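Long-range contacts in AlkD2 (Streptococcus mutans, PDB 6M9M), which is of unknown function but belongs to the HEAT-like repeat family of DNA glycosylases and binds inosine-5'-monophosphate: residues K3-R8 against K40-L45; A58-G63 against Q88-K93; Y160-V165 against I194-K199; N167-I172 against K199-F204. All blocks are in the same frame, centred on the assembly; numbering follows the deposited sequence. Where two conformers were deposited one is given.

The contacts are spread along an all-helical chain and are met in series: contact 1, contact 2, then the C-terminal pair. Contacts 1 and 2, with centres about 16 Å apart, touch through the successive helices 36-47 and 52-65. Contacts 3 and 4 both join helix 159-175 to helix 192-201; their centres lie about 9 Å apart, they share Lys-199, and their segments alternate. The centres of contacts 1 and 4 are about 41 Å apart, on opposite sides of the chain's centre. Contact 2 reaches contact 3 through Gln-88 and Tyr-160. This spacing fits an extended helical solenoid; the side chains of Lys-93 in contact 2 and Lys-163 in contact 3 each lie about 9 Å from bound IMP.

Contact 1: residues K3-R8 against K40-L45; sequences KQYVAR and KKLAFL
Leu-45, Val-6 and Leu-42 carry most of this contact, giving up 66, 55 and 50 Å² of surface respectively. The hub is one methyl: Val-6 CG2 lies 3.9 Å from Leu-42 CD1 and equally 3.9 Å from Leu-45 CD2, so that it touches two leucines about one helical turn apart. Val-6 and Leu-42 run antiparallel as they pass. With CG anti to the backbone N (chi1 175°), Leu-42 brings its methyls, not its CB, nearest to the other helix. On one flank Leu-42 CD1 comes to the edge of the Tyr-5 ring, near its plane, 4.1 Å from Tyr-5 CD2. On the other, Leu-45 CD2 approaches Lys-3 N at 4.1 Å, beside the start of the lysine chain. The polar end of Tyr-5 is engaged elsewhere, its OH hydrogen-bonded to Asp-30, while Tyr-5 and Leu-42 both also touch Tyr-57 on helix 52-65. The two short axes approach to 10.4 Å and cross at -52°, with 229 Å² buried, all of it by packing without a cross-segment polar bond, near the surface of the chain. It packs helix 2-13 against helix 36-47 at the N-terminal end of an all-helical fold, consistent with the stacked helices of a HEAT-like repeat protein.

Contact 2: residues A58-G63 against Q88-K93; sequences AVFLFG and QEVLAK
Val-90 sets its CG1 methyl squarely on the ring of Phe-60. The carbon lies 3.5 Å from the ring centroid and 4° off the ring normal, a CH-pi contact over the centre of the face. Its other methyl reaches the far rim, where Val-90 CG2 is 3.8 Å from Phe-60 CE2. With CG anti to the carbonyl carbon (chi1 -77°), Phe-60 starts its ring beside its own backbone N; the ring ends nearer helix 85-102 than its CB does. The same methyl also meets Val-59, with Val-59 CG1 3.8 Å from Val-90 CG1. Val-59 CG1 reaches the neighbouring backbone as well, 3.8 Å from Leu-91 CA. Farther along, the aliphatic part of Lys-93 lies alongside Phe-60, Lys-93 CD standing 4.0 Å from Phe-60 CE1. Beyond CD the chain bends at chi4, and its ammonium makes a cation-pi contact with Phe-20. The two segments run nearly parallel, their axes 14° apart and 8.7 Å at closest, with the CA atoms of Val-59 and Leu-91 the nearest pair. Around this buried junction of helices 52-65 and 85-102, Phe-60 also packs on Glu-24 and Ala-27 of helix 21-32, Val-59 on Tyr-47 of helix 36-47 and Val-79 of helix 69-79, and Leu-91 on Ala-125 of helix 120-129.

Contact 3: residues Y160-V165 against I194-K199; sequences YVRKSV and INQVYK
Gln-196 OE1 accepts from two nitrogens on one side of the Arg-162 guanidinium, NE and NH2. Arg-162 NE donates to Gln-196 OE1 at 2.8 Å in the straighter of the two bonds; Arg-162 NH2 reaches the same Gln-196 OE1 at 3.0 Å with a more bent one. The arginine chain bends at chi3 (-58°), which turns NE toward Gln-196 OE1. Gln-196 instead has CG anti to the backbone N and an extended chain beyond it. OE1 sits in the guanidinium plane, although guanidinium and amide planes are turned 42° apart. Helices 159-175 and 192-201 here run in the same direction, 32° apart, consistent with neighbouring helices of a HEAT-like stack. Nearer the backbones, Val-197 CG2 packs 3.8 Å from Arg-162 CB, and Val-197 CG1 meets Val-165 CG1 at 3.8 Å. Arg-162 NH1 bonds to the backbone oxygen of Asp-156, and Gln-196 NE2 to Glu-159; these second partners probably help to fix the rotation of both flat groups. Lys-163 CE passes 4.2 Å from Gln-196 NE2.

Contact 4: residues N167-I172 against K199-F204; sequences NALRDI and KLASKF
The guanidinium of Arg-170 has Lys-203 CB over one face, 3.5 Å from Arg-170 NH2, and Leu-200 O at its edge. The ring of Phe-204 is turned 79° to the guanidinium plane, with Phe-204 CE2 3.8 Å from Arg-170 NE; one face of that ring is covered by Lys-203 CG, which lies over its centre. Lys-203 therefore touches both flat groups. The single hydrogen bond across the contact runs from Arg-170 NH2 to Leu-200 O at 2.9 Å, with an N-H...O angle of 153° and the oxygen tilted slightly from the guanidinium plane. Arg-170 CG is anti to the backbone N (chi1 -169°), and the chain stays extended to NE, passing alongside the same carbonyl: Arg-170 CG is 3.3 Å from Leu-200 O. Arg-170 buries 114 Å² of the 371 Å² total. The Leu-200 carbonyl, near the C-terminal end of its helix, would probably favour the positive charge, whereas Lys-203 NZ, 5.4 Å from Arg-170 NH1, would oppose it. Toward the interior, Leu-169 CB packs 3.7 Å from Ala-201 CB, where the backbones come very close: the CA atoms of Arg-170 and Ala-201 are 4.3 Å apart. Leu-200 CD2 meets Asn-167 OD1 at 3.8 Å. Leu-169 also leans on Trp-187 and on Ile-150 of helix 143-151. The whole packs the C-terminal part of helix 192-201 and the following residues onto helix 159-175, at the C-terminal end of the HEAT-like helical stack.

Contact 1: residues K3-R8 against K40-L45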
loop_
_atom_site.group_PDB
_atom_site.type_symbol
_atom_site.label_atom_id
_atom_site.label_comp_id
_atom_site.label_asym_id
_atom_site.label_seq_id
_atom_site.Cartn_x
_atom_site.Cartn_y
_atom_site.Cartn_z
ATOM N N LYS A 3 21.670 -4.821 17.627
ATOM C CA LYS A 3 20.726 -5.484 18.519
ATOM C C LYS A 3 20.294 -4.568 19.657
ATOM O O LYS A 3 19.118 -4.549 20.040
ATOM C CB LYS A 3 21.356 -6.753 19.098
ATOM C CG LYS A 3 21.322 -7.963 18.185
ATOM C CD LYS A 3 21.847 -9.198 18.915
ATOM C CE LYS A 3 21.976 -10.393 17.977
ATOM N NZ LYS A 3 22.557 -11.588 18.662
ATOM N N GLN A 4 21.239 -3.823 20.234
ATOM C CA GLN A 4 20.889 -2.878 21.286
ATOM C C GLN A 4 19.922 -1.825 20.765
ATOM O O GLN A 4 18.984 -1.425 21.466
ATOM C CB GLN A 4 22.155 -2.215 21.832
ATOM C CG GLN A 4 23.039 -3.147 22.637
ATOM C CD GLN A 4 24.407 -2.555 22.920
ATOM O OE1 GLN A 4 24.705 -1.425 22.527
ATOM N NE2 GLN A 4 25.250 -3.318 23.604
ATOM N N TYR A 5 20.126 -1.369 19.528
ATOM C CA TYR A 5 19.247 -0.337 19.003
ATOM C C TYR A 5 17.838 -0.878 18.803
ATOM O O TYR A 5 16.861 -0.199 19.135
ATOM C CB TYR A 5 19.811 0.246 17.714
ATOM C CG TYR A 5 19.036 1.446 17.259
ATOM C CD1 TYR A 5 18.996 2.600 18.032
ATOM C CD2 TYR A 5 18.328 1.431 16.067
ATOM C CE1 TYR A 5 18.282 3.702 17.628
ATOM C CE2 TYR A 5 17.612 2.527 15.654
ATOM C CZ TYR A 5 17.591 3.661 16.437
ATOM O OH TYR A 5 16.872 4.753 16.026
ATOM N N VAL A 6 17.707 -2.104 18.279
ATOM C CA VAL A 6 16.385 -2.717 18.158
ATOM C C VAL A 6 15.728 -2.831 19.526
ATOM O O VAL A 6 14.522 -2.603 19.664
ATOM C CB VAL A 6 16.466 -4.069 17.427
ATOM C CG1 VAL A 6 15.129 -4.800 17.473
ATOM C CG2 VAL A 6 16.864 -3.857 15.975
ATOM N N ALA A 7 16.507 -3.167 20.562
ATOM C CA ALA A 7 15.952 -3.242 21.911
ATOM C C ALA A 7 15.449 -1.877 22.382
ATOM O O ALA A 7 14.400 -1.788 23.034
ATOM C CB ALA A 7 16.977 -3.830 22.883
ATOM N N ARG A 8 16.157 -0.799 22.037
ATOM C CA ARG A 8 15.674 0.531 22.394
ATOM C C ARG A 8 14.383 0.874 21.659
ATOM O O ARG A 8 13.465 1.453 22.249
ATOM C CB ARG A 8 16.746 1.589 22.122
ATOM C CG ARG A 8 17.906 1.572 23.105
ATOM C CD ARG A 8 18.609 2.923 23.156
ATOM N NE ARG A 8 19.643 2.959 24.187
ATOM C CZ ARG A 8 20.325 4.048 24.529
ATOM N NH1 ARG A 8 20.084 5.206 23.927
ATOM N NH2 ARG A 8 21.249 3.980 25.478
ATOM N N LYS A 40 19.806 -1.369 5.530
ATOM C CA LYS A 40 19.156 -2.604 5.092
ATOM C C LYS A 40 19.272 -3.690 6.155
ATOM O O LYS A 40 18.297 -4.388 6.453
ATOM C CB LYS A 40 19.737 -3.085 3.764
ATOM C CG LYS A 40 19.318 -2.212 2.580
ATOM C CD LYS A 40 20.144 -2.491 1.346
ATOM C CE LYS A 40 19.991 -1.364 0.346
ATOM N NZ LYS A 40 20.780 -1.565 -0.902
ATOM N N LYS A 41 20.469 -3.852 6.730
ATOM C CA LYS A 41 20.666 -4.852 7.774
ATOM C C LYS A 41 19.805 -4.531 8.990
ATOM O O LYS A 41 19.172 -5.423 9.571
ATOM C CB LYS A 41 22.146 -4.894 8.167
ATOM C CG LYS A 41 23.080 -5.244 7.020
ATOM C CD LYS A 41 24.552 -5.173 7.434
ATOM C CE LYS A 41 25.455 -5.386 6.240
ATOM N NZ LYS A 41 26.886 -5.405 6.626
ATOM N N LEU A 42 19.745 -3.253 9.368
ATOM C CA LEU A 42 18.898 -2.847 10.483
ATOM C C LEU A 42 17.425 -3.131 10.204
ATOM O O LEU A 42 16.702 -3.604 11.090
ATOM C CB LEU A 42 19.128 -1.365 10.775
ATOM C CG LEU A 42 18.207 -0.775 11.844
ATOM C CD1 LEU A 42 18.338 -1.503 13.185
ATOM C CD2 LEU A 42 18.488 0.717 12.003
ATOM N N ALA A 43 16.953 -2.838 8.991
ATOM C CA ALA A 43 15.554 -3.068 8.666
ATOM C C ALA A 43 15.192 -4.546 8.786
ATOM O O ALA A 43 14.142 -4.893 9.335
ATOM C CB ALA A 43 15.265 -2.547 7.256
ATOM N N PHE A 44 16.029 -5.439 8.246
ATOM C CA PHE A 44 15.725 -6.862 8.359
ATOM C C PHE A 44 15.730 -7.318 9.812
ATOM O O PHE A 44 14.889 -8.129 10.217
ATOM C CB PHE A 44 16.686 -7.700 7.521
ATOM C CG PHE A 44 16.437 -7.613 6.039
ATOM C CD1 PHE A 44 15.226 -7.980 5.502
ATOM C CD2 PHE A 44 17.427 -7.177 5.180
ATOM C CE1 PHE A 44 14.997 -7.908 4.147
ATOM C CE2 PHE A 44 17.205 -7.114 3.817
ATOM C CZ PHE A 44 15.984 -7.493 3.307
ATOM N N LEU A 45 16.669 -6.812 10.614
ATOM C CA LEU A 45 16.698 -7.210 12.018
ATOM C C LEU A 45 15.474 -6.686 12.755
ATOM O O LEU A 45 14.847 -7.415 13.532
ATOM C CB LEU A 45 17.983 -6.734 12.692
ATOM C CG LEU A 45 18.195 -7.292 14.102
ATOM C CD1 LEU A 45 18.351 -8.809 14.107
ATOM C CD2 LEU A 45 19.411 -6.604 14.728
#

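Contact 2: residues A58-G63 against Q88-K93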
loop_
_atom_site.group_PDB
_atom_site.type_symbol
_atom_site.label_atom_id
_atom_site.label_comp_id
_atom_site.label_asym_id
_atom_site.label_seq_id
_atom_site.Cartn_x
_atom_site.Cartn_y
_atom_site.Cartn_z
ATOM N N ALA A 58 10.308 -0.909 10.694
ATOM C CA ALA A 58 11.104 -1.615 9.698
ATOM C C ALA A 58 10.497 -1.505 8.309
ATOM O O ALA A 58 11.229 -1.394 7.315
ATOM C CB ALA A 58 11.232 -3.087 10.086
ATOM N N VAL A 59 9.168 -1.586 8.214
ATOM C CA VAL A 59 8.505 -1.503 6.915
ATOM C C VAL A 59 8.598 -0.096 6.341
ATOM O O VAL A 59 8.749 0.070 5.125
ATOM C CB VAL A 59 7.075 -2.062 6.988
ATOM C CG1 VAL A 59 6.372 -1.934 5.655
ATOM C CG2 VAL A 59 7.116 -3.532 7.432
ATOM N N PHE A 60 8.534 0.940 7.186
ATOM C CA PHE A 60 8.839 2.277 6.680
ATOM C C PHE A 60 10.256 2.318 6.100
ATOM O O PHE A 60 10.486 2.904 5.035
ATOM C CB PHE A 60 8.657 3.363 7.756
ATOM C CG PHE A 60 7.216 3.746 8.019
ATOM C CD1 PHE A 60 6.449 4.323 7.021
ATOM C CD2 PHE A 60 6.644 3.565 9.268
ATOM C CE1 PHE A 60 5.126 4.687 7.261
ATOM C CE2 PHE A 60 5.328 3.935 9.510
ATOM C CZ PHE A 60 4.572 4.501 8.507
ATOM N N LEU A 61 11.233 1.729 6.803
ATOM C CA LEU A 61 12.589 1.661 6.257
ATOM C C LEU A 61 12.627 0.941 4.912
ATOM O O LEU A 61 13.275 1.403 3.970
ATOM C CB LEU A 61 13.547 0.991 7.235
ATOM C CG LEU A 61 13.985 1.753 8.483
ATOM C CD1 LEU A 61 14.948 0.857 9.273
ATOM C CD2 LEU A 61 14.643 3.064 8.117
ATOM N N PHE A 62 11.939 -0.201 4.803
ATOM C CA PHE A 62 11.901 -0.905 3.531
ATOM C C PHE A 62 11.395 0.023 2.424
ATOM O O PHE A 62 11.945 0.050 1.323
ATOM C CB PHE A 62 10.998 -2.146 3.592
ATOM C CG PHE A 62 11.519 -3.293 4.441
ATOM C CD1 PHE A 62 12.881 -3.602 4.542
ATOM C CD2 PHE A 62 10.617 -4.110 5.113
ATOM C CE1 PHE A 62 13.308 -4.701 5.313
ATOM C CE2 PHE A 62 11.039 -5.173 5.880
ATOM C CZ PHE A 62 12.380 -5.470 5.989
ATOM N N GLY A 63 10.325 0.783 2.698
ATOM C CA GLY A 63 9.845 1.742 1.721
ATOM C C GLY A 63 10.913 2.711 1.260
ATOM O O GLY A 63 11.077 2.969 0.060
ATOM N N GLN A 88 0.246 -4.158 8.084
ATOM C CA GLN A 88 -0.291 -4.144 6.720
ATOM C C GLN A 88 -0.578 -2.723 6.234
ATOM O O GLN A 88 -0.332 -2.401 5.068
ATOM C CB GLN A 88 -1.538 -5.011 6.606
ATOM C CG GLN A 88 -1.285 -6.480 6.803
ATOM C CD GLN A 88 -0.552 -7.139 5.650
ATOM O OE1 GLN A 88 -0.485 -6.603 4.543
ATOM N NE2 GLN A 88 -0.028 -8.331 5.894
ATOM N N GLU A 89 -1.086 -1.852 7.110
ATOM C CA GLU A 89 -1.292 -0.473 6.691
ATOM C C GLU A 89 0.028 0.202 6.342
ATOM O O GLU A 89 0.102 0.965 5.380
ATOM C CB GLU A 89 -2.010 0.327 7.773
ATOM C CG GLU A 89 -3.442 -0.117 8.040
ATOM C CD GLU A 89 -4.390 0.048 6.840
ATOM O OE1 GLU A 89 -4.080 0.783 5.870
ATOM O OE2 GLU A 89 -5.457 -0.587 6.849
ATOM N N VAL A 90 1.092 -0.086 7.093
ATOM C CA VAL A 90 2.395 0.488 6.762
ATOM C C VAL A 90 2.914 -0.073 5.445
ATOM O O VAL A 90 3.541 0.649 4.671
ATOM C CB VAL A 90 3.393 0.322 7.920
ATOM C CG1 VAL A 90 4.748 0.901 7.536
ATOM C CG2 VAL A 90 2.862 1.053 9.143
ATOM N N LEU A 91 2.660 -1.366 5.158
ATOM C CA LEU A 91 3.067 -1.922 3.860
ATOM C C LEU A 91 2.479 -1.121 2.699
ATOM O O LEU A 91 3.170 -0.861 1.709
ATOM C CB LEU A 91 2.684 -3.404 3.753
ATOM C CG LEU A 91 2.999 -4.086 2.424
ATOM C CD1 LEU A 91 4.486 -4.057 2.101
ATOM C CD2 LEU A 91 2.470 -5.515 2.420
ATOM N N ALA A 92 1.200 -0.741 2.790
ATOM C CA ALA A 92 0.589 0.074 1.747
ATOM C C ALA A 92 1.329 1.398 1.587
ATOM O O ALA A 92 1.557 1.860 0.460
ATOM C CB ALA A 92 -0.889 0.296 2.079
ATOM N N LYS A 93 1.686 2.037 2.706
ATOM C CA LYS A 93 2.419 3.300 2.656
ATOM C C LYS A 93 3.809 3.111 2.069
ATOM O O LYS A 93 4.295 3.964 1.313
ATOM C CB LYS A 93 2.532 3.890 4.060
ATOM C CG LYS A 93 1.194 4.287 4.650
ATOM C CD LYS A 93 1.268 4.754 6.087
ATOM C CE LYS A 93 -0.118 4.845 6.709
ATOM N NZ LYS A 93 -0.941 5.893 6.050
#

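Contact 3: residues Y160-V165 against I194-K199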
loop_
_atom_site.group_PDB
_atom_site.type_symbol
_atom_site.label_atom_id
_atom_site.label_comp_id
_atom_site.label_asym_id
_atom_site.label_seq_id
_atom_site.Cartn_x
_atom_site.Cartn_y
_atom_site.Cartn_z
ATOM N N TYR A 160 -11.296 -8.079 1.890
ATOM C CA TYR A 160 -10.357 -7.026 2.255
ATOM C C TYR A 160 -9.914 -6.259 1.024
ATOM O O TYR A 160 -9.894 -5.027 1.017
ATOM C CB TYR A 160 -9.177 -7.708 2.955
ATOM C CG TYR A 160 -8.053 -6.845 3.518
ATOM C CD1 TYR A 160 -8.283 -5.949 4.550
ATOM C CD2 TYR A 160 -6.739 -7.035 3.104
ATOM C CE1 TYR A 160 -7.234 -5.213 5.115
ATOM C CE2 TYR A 160 -5.701 -6.325 3.659
ATOM C CZ TYR A 160 -5.945 -5.413 4.660
ATOM O OH TYR A 160 -4.866 -4.732 5.210
ATOM N N VAL A 161 -9.554 -6.979 -0.034
ATOM C CA VAL A 161 -9.214 -6.335 -1.296
ATOM C C VAL A 161 -10.411 -5.565 -1.842
ATOM O O VAL A 161 -10.289 -4.407 -2.255
ATOM C CB VAL A 161 -8.683 -7.363 -2.310
ATOM C CG1 VAL A 161 -8.449 -6.688 -3.665
ATOM C CG2 VAL A 161 -7.376 -7.991 -1.819
ATOM N N ARG A 162 -11.584 -6.208 -1.891
ATOM C CA ARG A 162 -12.739 -5.585 -2.535
ATOM C C ARG A 162 -13.141 -4.276 -1.868
ATOM O O ARG A 162 -13.583 -3.345 -2.546
ATOM C CB ARG A 162 -13.933 -6.535 -2.581
ATOM C CG ARG A 162 -13.744 -7.743 -3.471
ATOM C CD ARG A 162 -15.045 -8.475 -3.738
ATOM N NE ARG A 162 -15.731 -8.928 -2.530
ATOM C CZ ARG A 162 -15.503 -10.075 -1.894
ATOM N NH1 ARG A 162 -14.575 -10.916 -2.319
ATOM N NH2 ARG A 162 -16.218 -10.392 -0.818
ATOM N N LYS A 163 -13.016 -4.183 -0.539
ATOM C CA LYS A 163 -13.346 -2.927 0.126
ATOM C C LYS A 163 -12.408 -1.818 -0.323
ATOM O O LYS A 163 -12.841 -0.688 -0.566
ATOM C CB LYS A 163 -13.297 -3.109 1.638
ATOM C CG LYS A 163 -14.452 -3.956 2.156
ATOM C CD LYS A 163 -14.414 -4.117 3.657
ATOM C CE LYS A 163 -15.692 -4.764 4.164
ATOM N NZ LYS A 163 -15.672 -4.959 5.635
ATOM N N SER A 164 -11.122 -2.126 -0.473
ATOM C CA SER A 164 -10.168 -1.136 -0.972
ATOM C C SER A 164 -10.457 -0.761 -2.424
ATOM O O SER A 164 -10.392 0.414 -2.792
ATOM C CB SER A 164 -8.767 -1.698 -0.783
ATOM O OG SER A 164 -7.779 -0.798 -1.179
ATOM N N VAL A 165 -10.809 -1.741 -3.248
ATOM C CA VAL A 165 -11.148 -1.495 -4.648
ATOM C C VAL A 165 -12.350 -0.570 -4.751
ATOM O O VAL A 165 -12.323 0.435 -5.465
ATOM C CB VAL A 165 -11.420 -2.839 -5.353
ATOM C CG1 VAL A 165 -12.018 -2.641 -6.738
ATOM C CG2 VAL A 165 -10.152 -3.660 -5.447
ATOM N N ILE A 194 -18.849 -8.448 -7.288
ATOM C CA ILE A 194 -18.963 -7.213 -8.060
ATOM C C ILE A 194 -20.033 -6.302 -7.466
ATOM O O ILE A 194 -19.920 -5.070 -7.527
ATOM C CB ILE A 194 -19.189 -7.508 -9.557
ATOM C CG1 ILE A 194 -18.871 -6.262 -10.386
ATOM C CG2 ILE A 194 -20.620 -8.005 -9.806
ATOM C CD1 ILE A 194 -18.899 -6.487 -11.879
ATOM N N ASN A 195 -21.088 -6.879 -6.890
ATOM C CA ASN A 195 -22.131 -6.055 -6.285
ATOM C C ASN A 195 -21.621 -5.335 -5.050
ATOM O O ASN A 195 -21.970 -4.173 -4.816
ATOM C CB ASN A 195 -23.369 -6.893 -5.996
ATOM C CG ASN A 195 -24.260 -7.001 -7.200
ATOM O OD1 ASN A 195 -24.882 -6.027 -7.612
ATOM N ND2 ASN A 195 -24.311 -8.183 -7.797
ATOM N N GLN A 196 -20.759 -5.986 -4.272
ATOM C CA GLN A 196 -20.169 -5.320 -3.121
ATOM C C GLN A 196 -19.346 -4.109 -3.563
ATOM O O GLN A 196 -19.446 -3.013 -2.984
ATOM C CB GLN A 196 -19.302 -6.317 -2.353
ATOM C CG GLN A 196 -18.602 -5.677 -1.195
ATOM C CD GLN A 196 -17.955 -6.667 -0.275
ATOM O OE1 GLN A 196 -17.460 -7.713 -0.711
ATOM N NE2 GLN A 196 -17.966 -6.360 1.019
ATOM N N VAL A 197 -18.516 -4.295 -4.585
ATOM C CA VAL A 197 -17.671 -3.217 -5.073
ATOM C C VAL A 197 -18.521 -2.115 -5.688
ATOM O O VAL A 197 -18.268 -0.926 -5.467
ATOM C CB VAL A 197 -16.656 -3.793 -6.078
ATOM C CG1 VAL A 197 -15.866 -2.676 -6.751
ATOM C CG2 VAL A 197 -15.704 -4.780 -5.395
ATOM N N TYR A 198 -19.534 -2.495 -6.477
ATOM C CA TYR A 198 -20.385 -1.512 -7.134
ATOM C C TYR A 198 -21.058 -0.591 -6.125
ATOM O O TYR A 198 -21.121 0.626 -6.336
ATOM C CB TYR A 198 -21.423 -2.224 -7.993
ATOM C CG TYR A 198 -22.321 -1.274 -8.753
ATOM C CD1 TYR A 198 -21.955 -0.825 -10.005
ATOM C CD2 TYR A 198 -23.516 -0.831 -8.220
ATOM C CE1 TYR A 198 -22.763 0.051 -10.719
ATOM C CE2 TYR A 198 -24.344 0.044 -8.927
ATOM C CZ TYR A 198 -23.955 0.486 -10.176
ATOM O OH TYR A 198 -24.760 1.348 -10.902
ATOM N N LYS A 199 -21.577 -1.144 -5.025
ATOM C CA LYS A 199 -22.246 -0.297 -4.045
ATOM C C LYS A 199 -21.291 0.740 -3.473
ATOM O O LYS A 199 -21.653 1.912 -3.335
ATOM C CB LYS A 199 -22.841 -1.128 -2.921
ATOM C CG LYS A 199 -24.086 -1.892 -3.303
ATOM C CD LYS A 199 -24.623 -2.675 -2.103
ATOM C CE LYS A 199 -25.938 -3.358 -2.404
ATOM N NZ LYS A 199 -25.759 -4.453 -3.398
#

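Contact 4: residues N167-I172 against K199-F204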
loop_
_atom_site.group_PDB
_atom_site.type_symbol
_atom_site.label_atom_id
_atom_site.label_comp_id
_atom_site.label_asym_id
_atom_site.label_seq_id
_atom_site.Cartn_x
_atom_site.Cartn_y
_atom_site.Cartn_z
ATOM N N ASN A 167 -13.703 1.455 -2.508
ATOM C CA ASN A 167 -13.436 2.784 -1.971
ATOM C C ASN A 167 -12.442 3.565 -2.816
ATOM O O ASN A 167 -12.540 4.796 -2.879
ATOM C CB ASN A 167 -12.996 2.662 -0.521
ATOM C CG ASN A 167 -14.165 2.372 0.403
ATOM O OD1 ASN A 167 -15.206 3.004 0.309
ATOM N ND2 ASN A 167 -14.015 1.380 1.254
ATOM N N ALA A 168 -11.500 2.884 -3.485
ATOM C CA ALA A 168 -10.585 3.589 -4.380
ATOM C C ALA A 168 -11.325 4.177 -5.578
ATOM O O ALA A 168 -11.017 5.293 -6.020
ATOM C CB ALA A 168 -9.453 2.664 -4.815
ATOM N N LEU A 169 -12.317 3.453 -6.104
ATOM C CA LEU A 169 -13.148 4.001 -7.168
ATOM C C LEU A 169 -14.055 5.108 -6.635
ATOM O O LEU A 169 -14.295 6.103 -7.327
ATOM C CB LEU A 169 -13.972 2.892 -7.820
ATOM C CG LEU A 169 -13.199 1.851 -8.627
ATOM C CD1 LEU A 169 -14.101 0.682 -8.987
ATOM C CD2 LEU A 169 -12.593 2.442 -9.893
ATOM N N ARG A 170 -14.576 4.941 -5.413
ATOM C CA ARG A 170 -15.379 5.983 -4.773
ATOM C C ARG A 170 -14.593 7.281 -4.649
ATOM O O ARG A 170 -15.126 8.360 -4.943
ATOM C CB ARG A 170 -15.828 5.481 -3.405
ATOM C CG ARG A 170 -16.880 6.304 -2.693
ATOM C CD ARG A 170 -17.078 5.742 -1.299
ATOM N NE ARG A 170 -18.106 6.340 -0.451
ATOM C CZ ARG A 170 -19.303 5.802 -0.210
ATOM N NH1 ARG A 170 -20.118 6.400 0.637
ATOM N NH2 ARG A 170 -19.691 4.695 -0.826
ATOM N N ASP A 171 -13.314 7.195 -4.245
ATOM C CA ASP A 171 -12.478 8.389 -4.185
ATOM C C ASP A 171 -12.483 9.111 -5.537
ATOM O O ASP A 171 -12.664 10.336 -5.626
ATOM C CB ASP A 171 -10.997 8.035 -3.956
ATOM C CG ASP A 171 -10.674 7.351 -2.634
ATOM O OD1 ASP A 171 -11.332 7.553 -1.598
ATOM O OD2 ASP A 171 -9.618 6.654 -2.641
ATOM N N ILE A 172 -12.208 8.352 -6.603
ATOM C CA ILE A 172 -12.037 8.924 -7.936
ATOM C C ILE A 172 -13.338 9.532 -8.424
ATOM O O ILE A 172 -13.325 10.556 -9.119
ATOM C CB ILE A 172 -11.477 7.846 -8.889
ATOM C CG1 ILE A 172 -10.086 7.409 -8.435
ATOM C CG2 ILE A 172 -11.420 8.354 -10.323
ATOM C CD1 ILE A 172 -9.584 6.165 -9.145
ATOM N N LYS A 199 -21.577 -1.144 -5.025
ATOM C CA LYS A 199 -22.246 -0.297 -4.045
ATOM C C LYS A 199 -21.291 0.740 -3.473
ATOM O O LYS A 199 -21.653 1.912 -3.335
ATOM C CB LYS A 199 -22.841 -1.128 -2.921
ATOM C CG LYS A 199 -24.086 -1.892 -3.303
ATOM C CD LYS A 199 -24.623 -2.675 -2.103
ATOM C CE LYS A 199 -25.938 -3.358 -2.404
ATOM N NZ LYS A 199 -25.759 -4.453 -3.398
ATOM N N LEU A 200 -20.058 0.336 -3.150
ATOM C CA LEU A 200 -19.100 1.292 -2.612
ATOM C C LEU A 200 -18.758 2.361 -3.643
ATOM O O LEU A 200 -18.641 3.547 -3.309
ATOM C CB LEU A 200 -17.822 0.567 -2.196
ATOM C CG LEU A 200 -17.935 -0.304 -0.951
ATOM C CD1 LEU A 200 -16.727 -1.208 -0.798
ATOM C CD2 LEU A 200 -18.092 0.537 0.310
ATOM N N ALA A 201 -18.585 1.959 -4.902
ATOM C CA ALA A 201 -18.071 2.851 -5.938
ATOM C C ALA A 201 -19.098 3.833 -6.478
ATOM O O ALA A 201 -18.701 4.840 -7.077
ATOM C CB ALA A 201 -17.522 2.016 -7.095
ATOM N N SER A 202 -20.392 3.580 -6.277
ATOM C CA SER A 202 -21.436 4.270 -7.026
ATOM C C SER A 202 -22.223 5.302 -6.223
ATOM O O SER A 202 -23.140 5.924 -6.776
ATOM C CB SER A 202 -22.418 3.244 -7.617
ATOM O OG SER A 202 -23.085 2.539 -6.580
ATOM N N LYS A 203 -21.877 5.538 -4.958
ATOM C CA LYS A 203 -22.680 6.423 -4.115
ATOM C C LYS A 203 -22.852 7.817 -4.713
ATOM O O LYS A 203 -23.916 8.434 -4.569
ATOM C CB LYS A 203 -22.035 6.515 -2.729
ATOM C CG LYS A 203 -22.686 7.530 -1.783
ATOM C CD LYS A 203 -24.122 7.207 -1.506
ATOM C CE LYS A 203 -24.652 7.970 -0.293
ATOM N NZ LYS A 203 -24.504 9.449 -0.378
ATOM N N PHE A 204 -21.815 8.350 -5.352
ATOM C CA PHE A 204 -21.826 9.724 -5.837
ATOM C C PHE A 204 -21.988 9.819 -7.349
ATOM O O PHE A 204 -21.669 10.852 -7.942
ATOM C CB PHE A 204 -20.590 10.469 -5.340
ATOM C CG PHE A 204 -20.469 10.462 -3.849
ATOM C CD1 PHE A 204 -21.346 11.212 -3.070
ATOM C CD2 PHE A 204 -19.522 9.679 -3.216
ATOM C CE1 PHE A 204 -21.269 11.183 -1.685
ATOM C CE2 PHE A 204 -19.435 9.663 -1.844
ATOM C CZ PHE A 204 -20.306 10.414 -1.081
#